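Local atomic coordinates of L-lactate dehydrogenase (Trichomonas vaginalis, PDB entry 4UUL), a protein that probably catalyses the NAD-dependent interconversion of 2-oxo and 2-hydroxy acids, as a lactate dehydrogenase of the lactate/malate dehydrogenase superfamily. Residues D72-A75 / A76-I80; Q95-A98 / D99-S103; N104-I107 / F108-G112; H322-E325 / I326-H330. The protein carries 1 engineered substitution. All coordinates share one frame; numbering follows the deposited sequence. Where two conformers were deposited one is given.

Contact 1 of 4, residues D72-A75 / A76-I80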
# COMPACT_ATOMS: atom_id res chain seq x y z
N ASP B 72 16.28 16.27 -10.05
CA ASP B 72 16.86 16.50 -11.35
C ASP B 72 16.11 15.73 -12.43
O ASP B 72 16.06 14.48 -12.40
CB ASP B 72 18.31 16.00 -11.37
CG ASP B 72 18.95 16.21 -12.69
OD1 ASP B 72 18.96 17.36 -13.12
OD2 ASP B 72 19.40 15.22 -13.32
N PRO B 73 15.54 16.42 -13.42
CA PRO B 73 14.88 15.70 -14.51
C PRO B 73 15.68 14.61 -15.21
O PRO B 73 15.17 13.51 -15.40
CB PRO B 73 14.48 16.84 -15.47
CG PRO B 73 14.21 17.97 -14.54
CD PRO B 73 15.31 17.87 -13.49
N LYS B 74 16.93 14.87 -15.60
CA LYS B 74 17.67 13.83 -16.31
C LYS B 74 17.79 12.55 -15.46
O LYS B 74 17.49 11.44 -15.94
CB LYS B 74 19.07 14.26 -16.72
CG LYS B 74 19.75 13.18 -17.53
CD LYS B 74 21.07 13.63 -18.09
CE LYS B 74 21.72 12.52 -18.92
NZ LYS B 74 22.91 13.03 -19.64
N ALA B 75 18.13 12.69 -14.18
CA ALA B 75 18.26 11.52 -13.34
C ALA B 75 16.91 10.79 -13.21
O ALA B 75 16.87 9.57 -13.05
CB ALA B 75 18.79 11.92 -11.99
N ALA B 76 15.82 11.53 -13.19
CA ALA B 76 14.50 10.97 -12.99
C ALA B 76 13.99 10.24 -14.24
O ALA B 76 13.32 9.22 -14.12
CB ALA B 76 13.54 12.06 -12.60
N PHE B 77 14.31 10.75 -15.42
CA PHE B 77 13.72 10.24 -16.66
C PHE B 77 14.64 9.30 -17.45
O PHE B 77 14.21 8.65 -18.38
CB PHE B 77 13.24 11.38 -17.59
CG PHE B 77 12.02 12.13 -17.09
CD1 PHE B 77 12.15 13.18 -16.20
CD2 PHE B 77 10.74 11.78 -17.48
CE1 PHE B 77 11.06 13.87 -15.74
CE2 PHE B 77 9.65 12.48 -17.01
CZ PHE B 77 9.81 13.50 -16.15
N LYS B 78 15.91 9.24 -17.09
CA LYS B 78 16.91 8.51 -17.87
C LYS B 78 16.59 7.02 -17.97
O LYS B 78 16.57 6.29 -16.99
CB LYS B 78 18.32 8.73 -17.33
CG LYS B 78 19.36 8.10 -18.21
CD LYS B 78 20.76 8.50 -17.75
CE LYS B 78 21.85 7.83 -18.60
NZ LYS B 78 23.24 8.27 -18.23
N ASP B 79 16.35 6.58 -19.19
CA ASP B 79 16.18 5.18 -19.56
C ASP B 79 15.03 4.51 -18.81
O ASP B 79 15.06 3.28 -18.60
CB ASP B 79 17.49 4.40 -19.40
CG ASP B 79 18.61 4.93 -20.31
OD1 ASP B 79 18.30 5.45 -21.39
OD2 ASP B 79 19.78 4.82 -19.94
N ILE B 80 13.99 5.26 -18.49
CA ILE B 80 12.83 4.66 -17.84
C ILE B 80 12.00 3.80 -18.79
O ILE B 80 11.88 4.12 -19.97
CB ILE B 80 11.98 5.69 -17.07
CG1 ILE B 80 11.41 6.76 -18.02
CG2 ILE B 80 12.81 6.29 -15.94
CD1 ILE B 80 10.34 7.59 -17.37

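Contact 2 of 4, residues Q95-A98 / D99-S103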
# COMPACT_ATOMS: atom_id res chain seq x y z
N GLN B 95 -8.69 30.75 -8.84
CA GLN B 95 -8.54 30.32 -10.24
C GLN B 95 -9.73 29.49 -10.68
O GLN B 95 -10.41 28.90 -9.86
CB GLN B 95 -7.28 29.50 -10.45
CG GLN B 95 -6.04 30.32 -10.48
CD GLN B 95 -4.85 29.50 -10.85
OE1 GLN B 95 -4.79 28.24 -10.62
NE2 GLN B 95 -3.88 30.18 -11.45
N VAL B 96 -10.03 29.49 -11.97
CA VAL B 96 -11.09 28.61 -12.48
C VAL B 96 -10.45 27.51 -13.31
O VAL B 96 -9.21 27.46 -13.42
CB VAL B 96 -12.14 29.40 -13.32
CG1 VAL B 96 -12.94 30.34 -12.45
CG2 VAL B 96 -11.51 30.15 -14.45
N ARG B 97 -11.25 26.62 -13.87
CA ARG B 97 -10.70 25.49 -14.60
C ARG B 97 -9.77 25.90 -15.72
O ARG B 97 -8.74 25.28 -15.91
CB ARG B 97 -11.78 24.59 -15.15
CG ARG B 97 -11.15 23.34 -15.77
CD ARG B 97 -12.07 22.23 -15.70
NE ARG B 97 -11.55 21.03 -16.31
CZ ARG B 97 -11.08 19.97 -15.70
NH1 ARG B 97 -10.93 19.93 -14.37
NH2 ARG B 97 -10.76 18.92 -16.45
N ALA B 98 -10.09 26.97 -16.43
CA ALA B 98 -9.21 27.42 -17.50
C ALA B 98 -7.81 27.72 -16.97
O ALA B 98 -6.84 27.42 -17.63
CB ALA B 98 -9.84 28.64 -18.19
N ASP B 99 -7.72 28.32 -15.79
CA ASP B 99 -6.41 28.67 -15.23
C ASP B 99 -5.66 27.41 -14.71
O ASP B 99 -4.44 27.35 -14.83
CB ASP B 99 -6.57 29.68 -14.12
CG ASP B 99 -7.25 30.93 -14.57
OD1 ASP B 99 -6.66 31.66 -15.42
OD2 ASP B 99 -8.39 31.16 -14.07
N LEU B 100 -6.41 26.42 -14.25
CA LEU B 100 -5.83 25.16 -13.86
C LEU B 100 -5.21 24.47 -15.08
O LEU B 100 -4.09 23.93 -15.02
CB LEU B 100 -6.90 24.25 -13.27
CG LEU B 100 -6.40 22.84 -12.89
CD1 LEU B 100 -5.44 22.90 -11.68
CD2 LEU B 100 -7.57 21.97 -12.61
N ILE B 101 -5.93 24.46 -16.20
CA ILE B 101 -5.41 23.90 -17.42
C ILE B 101 -4.18 24.67 -17.84
O ILE B 101 -3.16 24.07 -18.20
CB ILE B 101 -6.48 23.92 -18.52
CG1 ILE B 101 -7.63 22.98 -18.18
CG2 ILE B 101 -5.87 23.63 -19.85
CD1 ILE B 101 -8.91 23.36 -18.92
N SER B 102 -4.26 26.00 -17.79
CA SER B 102 -3.14 26.84 -18.22
C SER B 102 -1.88 26.63 -17.40
O SER B 102 -0.81 26.44 -17.95
CB SER B 102 -3.52 28.30 -18.12
OG SER B 102 -4.51 28.59 -19.07
N SER B 103 -2.00 26.58 -16.09
CA SER B 103 -0.81 26.47 -15.28
C SER B 103 -0.15 25.11 -15.54
O SER B 103 1.09 24.96 -15.57
CB SER B 103 -1.16 26.67 -13.80
OG SER B 103 -1.96 25.57 -13.35
O HOH W 1 -3.00 26.26 -10.89

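Contact 3 of 4, residues N104-I107 / F108-G112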
# COMPACT_ATOMS: atom_id res chain seq x y z
N ASN B 104 -0.95 24.08 -15.69
CA ASN B 104 -0.41 22.74 -15.92
C ASN B 104 0.21 22.57 -17.30
O ASN B 104 1.03 21.68 -17.51
CB ASN B 104 -1.44 21.67 -15.59
CG ASN B 104 -1.51 21.44 -14.11
OD1 ASN B 104 -0.66 20.76 -13.56
ND2 ASN B 104 -2.45 22.06 -13.45
N SER B 105 -0.24 23.36 -18.29
CA SER B 105 0.26 23.19 -19.62
C SER B 105 1.78 23.33 -19.67
O SER B 105 2.43 22.58 -20.37
CB SER B 105 -0.45 24.14 -20.61
OG SER B 105 -0.07 25.50 -20.41
N VAL B 106 2.34 24.27 -18.91
CA VAL B 106 3.77 24.49 -18.92
C VAL B 106 4.52 23.26 -18.36
O VAL B 106 5.50 22.78 -18.91
CB VAL B 106 4.12 25.75 -18.13
CG1 VAL B 106 5.64 25.89 -18.00
CG2 VAL B 106 3.48 27.04 -18.79
N ILE B 107 4.03 22.78 -17.23
CA ILE B 107 4.58 21.61 -16.55
C ILE B 107 4.65 20.43 -17.50
O ILE B 107 5.68 19.77 -17.66
CB ILE B 107 3.68 21.25 -15.34
CG1 ILE B 107 3.70 22.38 -14.31
CG2 ILE B 107 4.10 19.93 -14.72
CD1 ILE B 107 5.06 22.93 -14.00
N PHE B 108 3.53 20.16 -18.15
CA PHE B 108 3.40 18.99 -19.00
C PHE B 108 4.12 19.15 -20.35
O PHE B 108 4.63 18.17 -20.89
CB PHE B 108 1.97 18.49 -19.06
CG PHE B 108 1.62 17.78 -17.80
CD1 PHE B 108 1.15 18.45 -16.70
CD2 PHE B 108 1.90 16.43 -17.69
CE1 PHE B 108 0.93 17.77 -15.49
CE2 PHE B 108 1.66 15.76 -16.49
CZ PHE B 108 1.21 16.43 -15.40
N LYS B 109 4.25 20.39 -20.84
CA LYS B 109 5.13 20.60 -21.95
C LYS B 109 6.56 20.20 -21.55
O LYS B 109 7.26 19.47 -22.27
CB LYS B 109 5.08 22.08 -22.38
CG LYS B 109 6.18 22.50 -23.33
CD LYS B 109 6.01 23.92 -23.85
CE LYS B 109 7.07 24.37 -24.81
NZ LYS B 109 8.40 24.33 -24.23
N ASN B 110 7.02 20.69 -20.41
CA ASN B 110 8.40 20.40 -19.96
C ASN B 110 8.57 18.89 -19.75
O ASN B 110 9.60 18.31 -20.12
CB ASN B 110 8.68 21.11 -18.65
CG ASN B 110 8.78 22.62 -18.82
OD1 ASN B 110 8.87 23.12 -19.92
ND2 ASN B 110 8.69 23.33 -17.72
N THR B 111 7.54 18.25 -19.20
CA THR B 111 7.66 16.83 -18.92
C THR B 111 7.70 16.00 -20.22
O THR B 111 8.45 15.02 -20.35
CB THR B 111 6.50 16.39 -18.04
OG1 THR B 111 6.56 17.04 -16.79
CG2 THR B 111 6.50 14.91 -17.83
N GLY B 112 6.90 16.39 -21.21
CA GLY B 112 6.96 15.73 -22.49
C GLY B 112 8.36 15.83 -23.10
O GLY B 112 8.90 14.87 -23.70

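Contact 4 of 4, residues H322-E325 / I326-H330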
# COMPACT_ATOMS: atom_id res chain seq x y z
N HIS B 322 -11.86 21.91 -26.41
CA HIS B 322 -11.79 23.24 -25.78
C HIS B 322 -10.65 23.32 -24.75
O HIS B 322 -9.90 24.30 -24.74
CB HIS B 322 -13.11 23.58 -25.15
CG HIS B 322 -13.14 24.94 -24.60
ND1 HIS B 322 -12.83 26.05 -25.35
CD2 HIS B 322 -13.39 25.39 -23.35
CE1 HIS B 322 -12.88 27.12 -24.59
NE2 HIS B 322 -13.24 26.75 -23.38
N GLU B 323 -10.49 22.32 -23.91
CA GLU B 323 -9.41 22.35 -22.95
C GLU B 323 -8.04 22.40 -23.64
O GLU B 323 -7.12 23.10 -23.23
CB GLU B 323 -9.41 21.17 -22.00
CG GLU B 323 -10.60 21.08 -21.06
CD GLU B 323 -10.36 20.11 -19.91
OE1 GLU B 323 -9.28 19.46 -19.85
OE2 GLU B 323 -11.22 20.00 -19.05
N LYS B 324 -7.93 21.63 -24.72
CA LYS B 324 -6.72 21.61 -25.51
C LYS B 324 -6.42 23.01 -26.04
O LYS B 324 -5.29 23.46 -26.00
CB LYS B 324 -6.85 20.59 -26.65
CG LYS B 324 -5.65 20.53 -27.56
CD LYS B 324 -5.86 19.54 -28.68
CE LYS B 324 -4.73 19.48 -29.66
NZ LYS B 324 -5.03 18.61 -30.83
N GLU B 325 -7.44 23.65 -26.61
CA GLU B 325 -7.28 25.00 -27.08
C GLU B 325 -6.80 25.96 -25.98
O GLU B 325 -5.95 26.82 -26.20
CB GLU B 325 -8.62 25.48 -27.66
CG GLU B 325 -8.61 26.91 -28.24
CD GLU B 325 -10.04 27.28 -28.68
OE1 GLU B 325 -10.70 26.43 -29.34
OE2 GLU B 325 -10.52 28.35 -28.30
N ILE B 326 -7.37 25.83 -24.79
CA ILE B 326 -6.97 26.71 -23.69
C ILE B 326 -5.48 26.51 -23.38
O ILE B 326 -4.73 27.45 -23.21
CB ILE B 326 -7.81 26.41 -22.40
CG1 ILE B 326 -9.27 26.85 -22.60
CG2 ILE B 326 -7.17 27.08 -21.17
CD1 ILE B 326 -10.19 26.36 -21.52
N ALA B 327 -5.06 25.25 -23.29
CA ALA B 327 -3.68 24.90 -22.94
C ALA B 327 -2.74 25.41 -24.00
O ALA B 327 -1.75 26.07 -23.68
CB ALA B 327 -3.53 23.38 -22.79
N LEU B 328 -3.05 25.14 -25.28
CA LEU B 328 -2.17 25.59 -26.36
C LEU B 328 -2.13 27.11 -26.48
O LEU B 328 -1.07 27.68 -26.68
CB LEU B 328 -2.54 24.93 -27.70
CG LEU B 328 -2.26 23.43 -27.75
CD1 LEU B 328 -2.71 22.87 -29.07
CD2 LEU B 328 -0.79 23.09 -27.55
N ASN B 329 -3.24 27.76 -26.24
CA ASN B 329 -3.25 29.21 -26.28
C ASN B 329 -2.41 29.81 -25.16
O ASN B 329 -1.67 30.77 -25.37
CB ASN B 329 -4.68 29.75 -26.19
CG ASN B 329 -4.70 31.29 -26.03
OD1 ASN B 329 -4.32 32.00 -26.95
ND2 ASN B 329 -5.07 31.79 -24.84
N HIS B 330 -2.50 29.24 -23.95
CA HIS B 330 -1.67 29.74 -22.86
C HIS B 330 -0.19 29.65 -23.23
O HIS B 330 0.59 30.60 -23.04
CB HIS B 330 -1.98 28.95 -21.58
CG HIS B 330 -1.18 29.41 -20.41
ND1 HIS B 330 -1.53 30.52 -19.67
CD2 HIS B 330 -0.10 28.87 -19.78
CE1 HIS B 330 -0.66 30.69 -18.69
NE2 HIS B 330 0.23 29.71 -18.74

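Contact 1 of 4, residues D72-A75 / A76-I80
The phenyl ring of F77 turns an edge to the backbone of P73: CD1 comes within 3.1 Å of P73 O, which lies near the ring plane, and the carbonyl carbon of P73 is met at the same edge. L8 of strand 5-10, L40 of strand 35-40 and L115 of helix 97-118 also pack against F77. CG of F77 stands anti to its own carbonyl carbon (chi1 -71°), which swings the ring back beside the P73 carbonyl, edge-on; the pyrrolidine is a looser neighbour, with P73 CB 4.4 Å from F77 CD1. P73 O also accepts F77 N at 2.9 Å. The second flat group, the carboxylate of D72, receives A75 N on OD2 at 3.0 Å, the donor standing above the carboxylate plane. This is an N-cap bond, and D72 N is itself tied to T70 OG1. The helix so begun, 73-77, is a single short turn in the Rossmann-type NAD-binding domain, linking parallel strands 64-70 and 82-85. A76 N returns to D72 O, and K78 N closes on K74 O at 2.9 Å just before a type II turn, F77 to I80. On the exposed side the extended side chains of K74 and K78 approach through carbon, K74 CE to K78 CD at 4.3 Å. K74 NZ and K78 NZ are 5.0 Å apart, close enough for some mutual repulsion, probably softened by solvent. A76 is buried against L8 and L40, its CB 3.5 Å from D72 O.

Contact 2 of 4, residues Q95-A98 / D99-S103
D99 folds back over the start of its helix to meet Q95 and V96. Its OD2 accepts V96 N at 3.1 Å through the anti lone pair, and the bond is almost straight (173°). V96 is the N-cap residue and D99 the third residue of the helix, so this is the one bond of a capping box that a valine N-cap allows; the full box is absent. The contact depends on D99 CG lying beside its own backbone N (chi1 -58°). Behind the carboxylate, the Q95 side chain runs past D99 CB, with Q95 CD 3.7 Å from it, and amide and carboxylate planes are only 20° apart. Q95 OE1 is held by K92 N and by a water that passes on to S103 OG. A98 contributes chiefly its carbonyl: A98 O takes S102 N at 2.9 Å and S102 OG at 3.0 Å, the two donors arriving from opposite faces of the carbonyl plane. R97 touches I101 through carbon, R97 CG to I101 CD1 at 3.9 Å, while the guanidinium leads off to a salt bridge with E323. The R97 side chain also lies close to that of H186, the predicted proton acceptor. The segment opens helix 97-118, the crossover of a beta-alpha-beta unit between strands 82-85 and 124-127; I101 and S102 face helix 307-337, and R97 and I101 rest on P131.

Contact 3 of 4, residues N104-I107 / F108-G112
N104 meets F108 through both its backbone and its side chain. N104 O accepts F108 N at 3.0 Å and also lies in the plane of the phenyl ring, at an edge, 3.3 Å from F108 CD1. The two side chains run alongside one another in the same direction, with N104 OD1 3.9 Å from F108 CE1 and the amide plane turned 41° from the ring. N104 is predicted to bind NAD(+), and its side chain lies beside S88, a residue that contacts NADH in another structure of this protein. S105 is next: S105 O receives K109 N at 2.9 Å, whereas its hydroxyl is bonded to S102 O, one turn back. The end of K109 bends away to form a salt bridge with E113. At V106 the helical pattern continues with N110 N on V106 O, and V106 CG1 lies 4.0 Å from N110 ND2. I107, in one of its two conformers, sets CG2 obliquely to the F108 ring, 3.8 Å from F108 CD1. I107 O accepts T111 N at 2.9 Å, and T111 OG1, beside its own backbone N (chi1 -64°), lies 3.0 Å from I107 O. F108 and T111 pack on L85 of strand 82-85, within a beta-alpha-beta unit of the Rossmann-type domain; F108 also meets N135 of helix 132-141. M89 N and L100 O hold the N104 amide by OD1 and ND2, while F108 only packs beside it, consistent with a fixed orientation next to the probable cofactor site.

Contact 4 of 4, residues H322-E325 / I326-H330
L328 N binds K324 O at 2.9 Å with a nearly straight N-H...O angle of 171°, and three more i to i+4 backbone bonds, I326 to H322, A327 to E323 and N329 to E325, complete the regular alpha-helical ladder here. The turns belong to the long helix 307-337 that ends the alpha/beta C-terminal domain of the lactate/malate dehydrogenase fold. E323 sends its carboxylate away from the ladder to T134 OG1 and to R97, joining this helix to helices 132-141 and 97-118; these partners probably stabilise its negative charge. K324 is extended throughout, CG opposite the backbone N (chi1 178°), and its NZ reaches G282 O. Its methylene chain lies side by side with L328, both pointing the same way, so that K324 CG and K324 CE each stand 4.0 Å from L328 CD1. L328 and A327 also rest on I138, A327 additionally on T134. On the exposed flank E325 O approaches N329 CB at 3.2 Å. The remaining pair joins an aromatic ring to an aliphatic branch: I326 reaches back a full turn beneath the imidazole of H322. This is a CH-pi contact, with I326 CG1 4.2 Å from the ring centroid and 20° off its normal, while I326 CD1 runs out past the rim to 3.6 Å from H322 NE2.

How the contacts relate
Contacts 1, 3 and 4 are partly buried, whereas contact 2 is a surface contact. Contacts 2 and 3 are successive turns of helix 97-118, the first a capped start, the second a middle where regular backbone bonds are joined by the F108 packing and the N104 amide. Contact 4, on the C-terminal domain's last helix, lies against both: R97 NH2 of contact 2 and E323 OE2 of contact 4 form a salt bridge of 2.9 Å, and S105 OG of contact 3 packs on H330 CD2. Contact 1 stands apart from contacts 2 and 4 and meets only contact 3, through F77 CZ and T111 CG2. Capping bonds mark contacts 1 and 2, at helix starts, whereas contacts 3 and 4 rely on uninterrupted helical bonding.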